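Local coordinates for uncharacterized protein (Staphylococcus aureus, PDB 3P8A) that is of unknown function but carries a glyoxalase-like domain and probably belongs to the vicinal oxygen chelate (VOC) family, at residues A[192-197]-A[246-251]. Sequence-based numbering, arbitrary orientation.
Sequences ETVIVK and HSVIIK
Two amide donors converge on the carbonyl oxygen of Ile-195: His-246 N at 2.9 Å, lying in the carbonyl plane, and Ser-247 N at 3.2 Å, tilted out of it. Consecutive residues of one strand thus face a single residue of the other, a classic beta bulge. A second bulge lies toward the other end, where Glu-192 N binds Ile-249 O at 2.8 Å and Thr-193 N reaches the same oxygen only weakly. Between the bulges the pairing is regular and antiparallel, with Ile-249 N to Thr-193 O and Ile-195 N to Ser-247 O nearly straight (N-H...O angles 171° and 170°). The CD1 atoms of Ile-195 and Ile-249 meet at 3.9 Å on the face of Thr-193 and Ser-247, whereas Val-194 and Val-248 touch through CG2 on the reverse face. With CG anti to the backbone N (chi1 178°), the His-246 ring lies beside the neighbouring strand, where the extended Lys-197 chain lays CD over one face, 3.9 Å from the ring centroid, a CH-pi contact. At the other end Glu-192 crosses Lys-251 at about a right angle, OE1 3.5 Å from CG, while NZ of the bent lysine chain stays 5.0 Å from OE1, out of contact. These are central strands of a seven-stranded mixed sheet: 189-198 also bonds through its backbone to strand 234-239, and 244-252 lies against strand 266-272, where Val-248 touches Tyr-268.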
ATOM      1  N   GLU A 192      -1.576   4.091 -12.313  1.00 10.17           N
ATOM      2  CA  GLU A 192      -1.779   3.157 -13.410  1.00 10.50           C
ATOM      3  C   GLU A 192      -1.190   1.788 -13.113  1.00 14.76           C
ATOM      4  O   GLU A 192      -1.812   0.772 -13.436  1.00 10.53           O
ATOM      5  CB  GLU A 192      -1.138   3.745 -14.676  1.00 12.95           C
ATOM      6  CG  GLU A 192      -1.416   2.977 -15.957  1.00 30.40           C
ATOM      7  CD  GLU A 192      -0.667   3.468 -17.178  1.00 64.17           C
ATOM      8  OE1 GLU A 192       0.208   4.355 -17.042  1.00 58.58           O
ATOM      9  OE2 GLU A 192      -0.952   2.949 -18.280  1.00 71.84           O
ATOM     10  N   THR A 193       0.044   1.751 -12.561  1.00 12.22           N
ATOM     11  CA  THR A 193       0.761   0.506 -12.328  1.00 11.51           C
ATOM     12  C   THR A 193       1.609   0.593 -11.089  1.00 12.34           C
ATOM     13  O   THR A 193       2.174   1.641 -10.782  1.00  8.66           O
ATOM     14  CB  THR A 193       1.660   0.183 -13.555  1.00 20.87           C
ATOM     15  OG1 THR A 193       0.877   0.222 -14.740  1.00 24.10           O
ATOM     16  CG2 THR A 193       2.349  -1.187 -13.466  1.00 17.94           C
ATOM     17  N   VAL A 194       1.744  -0.540 -10.426  1.00  9.38           N
ATOM     18  CA  VAL A 194       2.609  -0.749  -9.281  1.00  9.24           C
ATOM     19  C   VAL A 194       3.569  -1.833  -9.730  1.00 10.64           C
ATOM     20  O   VAL A 194       3.141  -2.913 -10.190  1.00  9.16           O
ATOM     21  CB  VAL A 194       1.849  -1.104  -7.970  1.00 14.02           C
ATOM     22  CG1 VAL A 194       2.829  -1.488  -6.850  1.00 14.53           C
ATOM     23  CG2 VAL A 194       1.008   0.071  -7.525  1.00 13.94           C
ATOM     24  N   ILE A 195       4.862  -1.491  -9.692  1.00  5.35           N
ATOM     25  CA  ILE A 195       5.909  -2.404 -10.082  1.00  6.51           C
ATOM     26  C   ILE A 195       6.598  -2.982  -8.851  1.00 12.18           C
ATOM     27  O   ILE A 195       7.089  -2.243  -7.974  1.00 11.47           O
ATOM     28  CB  ILE A 195       6.906  -1.803 -11.123  1.00  8.03           C
ATOM     29  CG1 ILE A 195       6.158  -1.366 -12.400  1.00  8.15           C
ATOM     30  CG2 ILE A 195       7.964  -2.869 -11.490  1.00  6.69           C
ATOM     31  CD1 ILE A 195       7.087  -0.819 -13.570  1.00 19.28           C
ATOM     32  N   VAL A 196       6.639  -4.318  -8.811  1.00  7.89           N
ATOM     33  CA  VAL A 196       7.227  -5.109  -7.756  1.00  7.09           C
ATOM     34  C   VAL A 196       8.379  -5.909  -8.367  1.00 10.20           C
ATOM     35  O   VAL A 196       8.216  -6.524  -9.439  1.00  9.17           O
ATOM     36  CB  VAL A 196       6.153  -6.049  -7.115  1.00 11.77           C
ATOM     37  CG1 VAL A 196       6.764  -6.985  -6.085  1.00 11.31           C
ATOM     38  CG2 VAL A 196       4.998  -5.259  -6.497  1.00 11.76           C
ATOM     39  N   LYS A 197       9.560  -5.854  -7.713  1.00  5.73           N
ATOM     40  CA  LYS A 197      10.705  -6.638  -8.127  1.00  5.24           C
ATOM     41  C   LYS A 197      10.711  -7.853  -7.213  1.00  9.81           C
ATOM     42  O   LYS A 197      10.533  -7.690  -6.003  1.00  8.19           O
ATOM     43  CB  LYS A 197      12.009  -5.810  -8.046  1.00  8.71           C
ATOM     44  CG  LYS A 197      12.312  -5.169  -9.398  1.00 10.69           C
ATOM     45  CD  LYS A 197      13.462  -4.215  -9.410  1.00 16.08           C
ATOM     46  CE  LYS A 197      13.788  -3.834 -10.846  1.00 27.24           C
ATOM     47  NZ  LYS A 197      14.977  -2.954 -10.950  1.00 42.56           N
ATOM     48  N   HIS A 246       8.899  -1.539  -5.858  1.00  5.87           N
ATOM     49  CA  HIS A 246       9.887  -0.745  -6.553  1.00  5.61           C
ATOM     50  C   HIS A 246       9.464   0.623  -7.055  1.00  7.56           C
ATOM     51  O   HIS A 246      10.160   1.600  -6.813  1.00  4.83           O
ATOM     52  CB  HIS A 246      10.458  -1.606  -7.689  1.00  7.04           C
ATOM     53  CG  HIS A 246      11.468  -0.923  -8.557  1.00 10.90           C
ATOM     54  ND1 HIS A 246      12.802  -0.839  -8.179  1.00 13.09           N
ATOM     55  CD2 HIS A 246      11.330  -0.414  -9.808  1.00 12.66           C
ATOM     56  CE1 HIS A 246      13.431  -0.276  -9.202  1.00 12.48           C
ATOM     57  NE2 HIS A 246      12.583   0.019 -10.201  1.00 13.14           N
ATOM     58  N   SER A 247       8.378   0.692  -7.795  1.00  6.30           N
ATOM     59  CA  SER A 247       7.948   1.931  -8.395  1.00  8.04           C
ATOM     60  C   SER A 247       6.457   1.984  -8.642  1.00 10.85           C
ATOM     61  O   SER A 247       5.776   0.961  -8.628  1.00 10.82           O
ATOM     62  CB  SER A 247       8.706   2.171  -9.708  1.00 11.80           C
ATOM     63  OG  SER A 247       8.247   1.346 -10.763  1.00 19.48           O
ATOM     64  N   VAL A 248       5.961   3.187  -8.841  1.00  8.94           N
ATOM     65  CA  VAL A 248       4.552   3.445  -9.129  1.00 10.85           C
ATOM     66  C   VAL A 248       4.514   4.303 -10.407  1.00 15.01           C
ATOM     67  O   VAL A 248       5.357   5.199 -10.582  1.00 13.29           O
ATOM     68  CB  VAL A 248       3.783   4.041  -7.897  1.00 16.46           C
ATOM     69  CG1 VAL A 248       4.200   5.483  -7.579  1.00 16.57           C
ATOM     70  CG2 VAL A 248       2.266   3.938  -8.074  1.00 17.38           C
ATOM     71  N   ILE A 249       3.602   3.975 -11.334  1.00 12.04           N
ATOM     72  CA  ILE A 249       3.441   4.709 -12.592  1.00 11.02           C
ATOM     73  C   ILE A 249       2.170   5.500 -12.461  1.00 10.98           C
ATOM     74  O   ILE A 249       1.118   4.925 -12.206  1.00 11.03           O
ATOM     75  CB  ILE A 249       3.473   3.818 -13.870  1.00 13.78           C
ATOM     76  CG1 ILE A 249       4.759   2.948 -13.911  1.00 15.61           C
ATOM     77  CG2 ILE A 249       3.332   4.682 -15.146  1.00 11.67           C
ATOM     78  CD1 ILE A 249       4.784   1.908 -15.044  1.00 21.67           C
ATOM     79  N   ILE A 250       2.289   6.822 -12.562  1.00  8.17           N
ATOM     80  CA  ILE A 250       1.185   7.768 -12.387  1.00  8.73           C
ATOM     81  C   ILE A 250       0.957   8.511 -13.671  1.00 14.20           C
ATOM     82  O   ILE A 250       1.859   9.182 -14.167  1.00 12.58           O
ATOM     83  CB  ILE A 250       1.383   8.746 -11.189  1.00  9.99           C
ATOM     84  CG1 ILE A 250       1.707   7.988  -9.879  1.00 10.82           C
ATOM     85  CG2 ILE A 250       0.099   9.584 -10.977  1.00  8.94           C
ATOM     86  CD1 ILE A 250       2.371   8.891  -8.756  1.00 14.57           C
ATOM     87  N   LYS A 251      -0.251   8.399 -14.210  1.00 15.38           N
ATOM     88  CA  LYS A 251      -0.623   9.124 -15.413  1.00 16.84           C
ATOM     89  C   LYS A 251      -0.834  10.575 -14.974  1.00 23.56           C
ATOM     90  O   LYS A 251      -1.459  10.819 -13.937  1.00 23.71           O
ATOM     91  CB  LYS A 251      -1.902   8.533 -16.017  1.00 21.08           C
ATOM     92  CG  LYS A 251      -1.659   7.307 -16.885  1.00 37.45           C
ATOM     93  CD  LYS A 251      -2.948   6.869 -17.598  1.00 53.72           C
ATOM     94  CE  LYS A 251      -3.682   5.704 -16.953  1.00 66.81           C
ATOM     95  NZ  LYS A 251      -4.288   6.043 -15.633  1.00 73.13           N
TER